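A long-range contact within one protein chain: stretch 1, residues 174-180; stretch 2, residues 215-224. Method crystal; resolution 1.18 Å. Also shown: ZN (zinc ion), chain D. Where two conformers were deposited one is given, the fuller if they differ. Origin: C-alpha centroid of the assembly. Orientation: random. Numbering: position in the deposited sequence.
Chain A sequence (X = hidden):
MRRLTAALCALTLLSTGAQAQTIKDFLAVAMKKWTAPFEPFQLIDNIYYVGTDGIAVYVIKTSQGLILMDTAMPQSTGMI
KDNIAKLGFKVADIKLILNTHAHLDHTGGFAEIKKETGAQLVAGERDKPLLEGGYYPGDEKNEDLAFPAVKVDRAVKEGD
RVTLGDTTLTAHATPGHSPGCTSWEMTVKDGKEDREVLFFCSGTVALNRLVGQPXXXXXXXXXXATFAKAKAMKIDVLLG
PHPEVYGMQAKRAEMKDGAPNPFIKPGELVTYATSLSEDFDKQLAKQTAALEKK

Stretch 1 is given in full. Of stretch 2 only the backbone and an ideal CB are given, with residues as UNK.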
# COMPACT_ATOMS: atom_id res chain seq x y z
N THR A 174 9.12 5.75 4.08
CA THR A 174 8.19 6.86 3.96
C THR A 174 7.19 6.79 5.13
O THR A 174 5.98 6.69 4.92
CB THR A 174 7.46 6.84 2.60
OG1 THR A 174 6.96 5.52 2.34
CG2 THR A 174 8.40 7.20 1.47
N PRO A 175 7.71 6.89 6.38
CA PRO A 175 6.86 6.76 7.55
C PRO A 175 5.87 7.91 7.74
O PRO A 175 5.99 8.96 7.11
CB PRO A 175 7.86 6.73 8.71
CG PRO A 175 9.00 7.57 8.21
CD PRO A 175 9.11 7.15 6.76
N GLY A 176 4.91 7.68 8.63
CA GLY A 176 3.90 8.67 9.01
C GLY A 176 2.58 7.95 9.15
O GLY A 176 2.07 7.76 10.26
N HIS A 177 2.03 7.48 8.03
CA HIS A 177 0.77 6.77 8.08
C HIS A 177 0.92 5.49 8.96
O HIS A 177 -0.03 5.09 9.64
CB HIS A 177 0.28 6.47 6.65
CG HIS A 177 -1.02 5.75 6.60
ND1 HIS A 177 -2.24 6.38 6.67
CD2 HIS A 177 -1.28 4.44 6.54
CE1 HIS A 177 -3.20 5.47 6.61
NE2 HIS A 177 -2.65 4.28 6.55
N SER A 178 2.09 4.85 8.90
CA SER A 178 2.50 3.86 9.89
C SER A 178 3.99 4.08 10.15
O SER A 178 4.67 4.71 9.32
CB SER A 178 2.24 2.43 9.40
OG SER A 178 3.20 2.04 8.41
N PRO A 179 4.52 3.55 11.25
CA PRO A 179 5.93 3.80 11.53
C PRO A 179 6.90 3.17 10.53
O PRO A 179 8.00 3.72 10.32
CB PRO A 179 6.12 3.27 12.96
CG PRO A 179 5.01 2.31 13.16
CD PRO A 179 3.85 2.86 12.38
N GLY A 180 6.51 2.05 9.95
CA GLY A 180 7.33 1.31 9.00
C GLY A 180 6.84 1.37 7.56
O GLY A 180 7.27 0.56 6.74
N UNK A 215 -0.19 8.44 18.01
CA UNK A 215 -0.24 7.03 17.65
C UNK A 215 1.10 6.34 17.81
O UNK A 215 1.16 5.20 18.27
CB UNK A 215 -0.73 6.88 16.21
N UNK A 216 2.18 7.05 17.46
CA UNK A 216 3.52 6.61 17.82
C UNK A 216 4.41 7.84 17.93
O UNK A 216 4.07 8.92 17.38
CB UNK A 216 4.07 5.62 16.80
N UNK A 217 5.54 7.70 18.62
CA UNK A 217 6.44 8.82 18.86
C UNK A 217 7.12 9.27 17.58
O UNK A 217 7.75 8.46 16.89
CB UNK A 217 7.49 8.44 19.91
N UNK A 218 7.04 10.57 17.30
CA UNK A 218 7.67 11.17 16.12
C UNK A 218 6.81 11.16 14.87
O UNK A 218 7.30 11.50 13.78
CB UNK A 218 8.98 10.44 15.82
N UNK A 219 5.52 10.82 15.02
CA UNK A 219 4.64 10.69 13.87
C UNK A 219 4.54 11.96 13.02
O UNK A 219 4.56 11.89 11.79
CB UNK A 219 3.24 10.29 14.35
N UNK A 220 4.42 13.13 13.66
CA UNK A 220 4.29 14.36 12.89
C UNK A 220 5.53 14.59 12.00
O UNK A 220 5.43 14.92 10.83
CB UNK A 220 4.08 15.55 13.83
N UNK A 221 6.72 14.48 12.60
CA UNK A 221 7.97 14.64 11.87
C UNK A 221 8.06 13.66 10.70
O UNK A 221 8.51 14.05 9.61
CB UNK A 221 9.16 14.45 12.81
N UNK A 222 7.65 12.41 10.93
CA UNK A 222 7.66 11.40 9.87
C UNK A 222 6.80 11.84 8.66
O UNK A 222 7.25 11.79 7.51
CB UNK A 222 7.15 10.07 10.42
N UNK A 223 5.55 12.25 8.91
CA UNK A 223 4.67 12.69 7.81
C UNK A 223 5.30 13.80 6.98
O UNK A 223 5.30 13.79 5.77
CB UNK A 223 3.33 13.17 8.37
N UNK A 224 5.82 14.82 7.65
CA UNK A 224 6.38 15.97 6.91
C UNK A 224 7.68 15.61 6.16
O UNK A 224 7.91 16.10 5.06
CB UNK A 224 6.65 17.12 7.88
ZN ZN D . -3.42 2.36 6.54

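Position 215 lies beyond the reach of stretch 1: nothing there comes within 5.5 Å of its ideal CB. Many residues would do. The residue is Thr215, whose OG1 is hydrogen-bonded elsewhere in the structure.

At position 216 CA-to-CB points toward stretch 1. The ideal CB is 4.9 Å from Pro179 CB, and a proline ring is a good surface for an aromatic or a long apolar side chain. Phe, Tyr, Trp, Leu or Met would suit. The residue is Tyr216, with chi1 in p. Pro179 CB sits 3.8 Å from the centroid of the Tyr216 ring, almost on the ring normal, a CH-pi contact over the face. The ring reaches on to Gly176, where Tyr216 OH lies 3.1 Å from Gly176 N. The angle is poor and this is no hydrogen bond; Gly176 N donates to Ser178 O instead.

Position 217 is out of reach, and many residues would do. It is Ala217.

Position 218 has phi 88° and psi 11°. A CB here would be jammed against the preceding carbonyl O, which calls for glycine. Gly218 is the N-cap residue and the third residue of a type II turn.

At position 219 the helix begins and CB points sideways, with the ideal CB 4.9 Å from Gly176 O. That acceptor could invite a donor, but a medium apolar chain also fits. The residue is Ile219. Ile219 CG1 approaches Gly176 O at 3.5 Å, a packing contact.

Positions 220 and 221 do not meet stretch 1, so many helix-compatible residues would serve. They are Val220, pointing away, and Asp221.

At position 222 CB points toward stretch 1, with the ideal CB 3.7 Å from both Pro175 C and Gly176 N. A small residue, or a short polar one such as Ser, Asn or Asp, is plausible. The residue is Asp222, with chi1 in m. Asp222 OD2 lies 3.5 Å from Pro175 CB and accepts a 2.7 Å hydrogen bond from Tyr216 OH. This bond ties together two side chains that both touch Pro175.

At position 223 CB points sideways, with the ideal CB 4.6 Å from Gly176 CA. The bare glycine leaves room for a flat group, so an aromatic suits well. The residue is Tyr223. Gly176 CA lies 3.8 Å from the centroid of the Tyr223 ring, over the face; a CB on Gly176 would clash with Tyr223 CG at 2.9 Å. Tyr223 OH reaches to 3.4 Å from His177 CA.

Position 224 points away; a long polar chain is acceptable. It is Arg224.

Stretch 2 (215-224) TYAGIVDDYR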
# COMPACT_ATOMS: atom_id res chain seq x y z
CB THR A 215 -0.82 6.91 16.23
OG1 THR A 215 -2.22 7.19 16.28
CG2 THR A 215 -0.58 5.55 15.60
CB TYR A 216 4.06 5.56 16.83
CG TYR A 216 4.41 6.07 15.46
CD1 TYR A 216 5.67 6.59 15.19
CD2 TYR A 216 3.49 6.02 14.41
CE1 TYR A 216 6.01 7.06 13.95
CE2 TYR A 216 3.82 6.50 13.15
CZ TYR A 216 5.10 7.01 12.93
OH TYR A 216 5.46 7.45 11.68
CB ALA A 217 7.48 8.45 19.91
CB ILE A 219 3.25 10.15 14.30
CG1 ILE A 219 2.38 9.84 13.08
CG2 ILE A 219 2.52 11.10 15.24
CD1 ILE A 219 1.14 9.05 13.44
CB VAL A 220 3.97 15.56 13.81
CG1 VAL A 220 4.11 16.89 13.06
CG2 VAL A 220 2.58 15.42 14.43
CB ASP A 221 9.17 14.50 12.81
CG ASP A 221 9.37 15.70 13.71
OD1 ASP A 221 9.26 16.84 13.24
OD2 ASP A 221 9.67 15.48 14.89
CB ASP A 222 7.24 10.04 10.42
CG ASP A 222 8.33 9.33 11.22
OD1 ASP A 222 9.52 9.74 11.23
OD2 ASP A 222 7.98 8.28 11.81
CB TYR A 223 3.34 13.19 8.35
CG TYR A 223 2.25 12.14 8.53
CD1 TYR A 223 1.50 11.67 7.44
CD2 TYR A 223 1.89 11.69 9.79
CE1 TYR A 223 0.46 10.78 7.62
CE2 TYR A 223 0.84 10.80 9.98
CZ TYR A 223 0.14 10.34 8.90
OH TYR A 223 -0.92 9.50 9.14
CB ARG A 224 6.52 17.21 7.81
CG ARG A 224 5.18 17.86 8.18
CD ARG A 224 5.37 18.81 9.35
NE ARG A 224 4.23 19.64 9.68
CZ ARG A 224 3.26 20.05 8.86
NH1 ARG A 224 3.25 19.70 7.59
NH2 ARG A 224 2.29 20.83 9.33
O HOH W 1 -5.09 1.83 5.93
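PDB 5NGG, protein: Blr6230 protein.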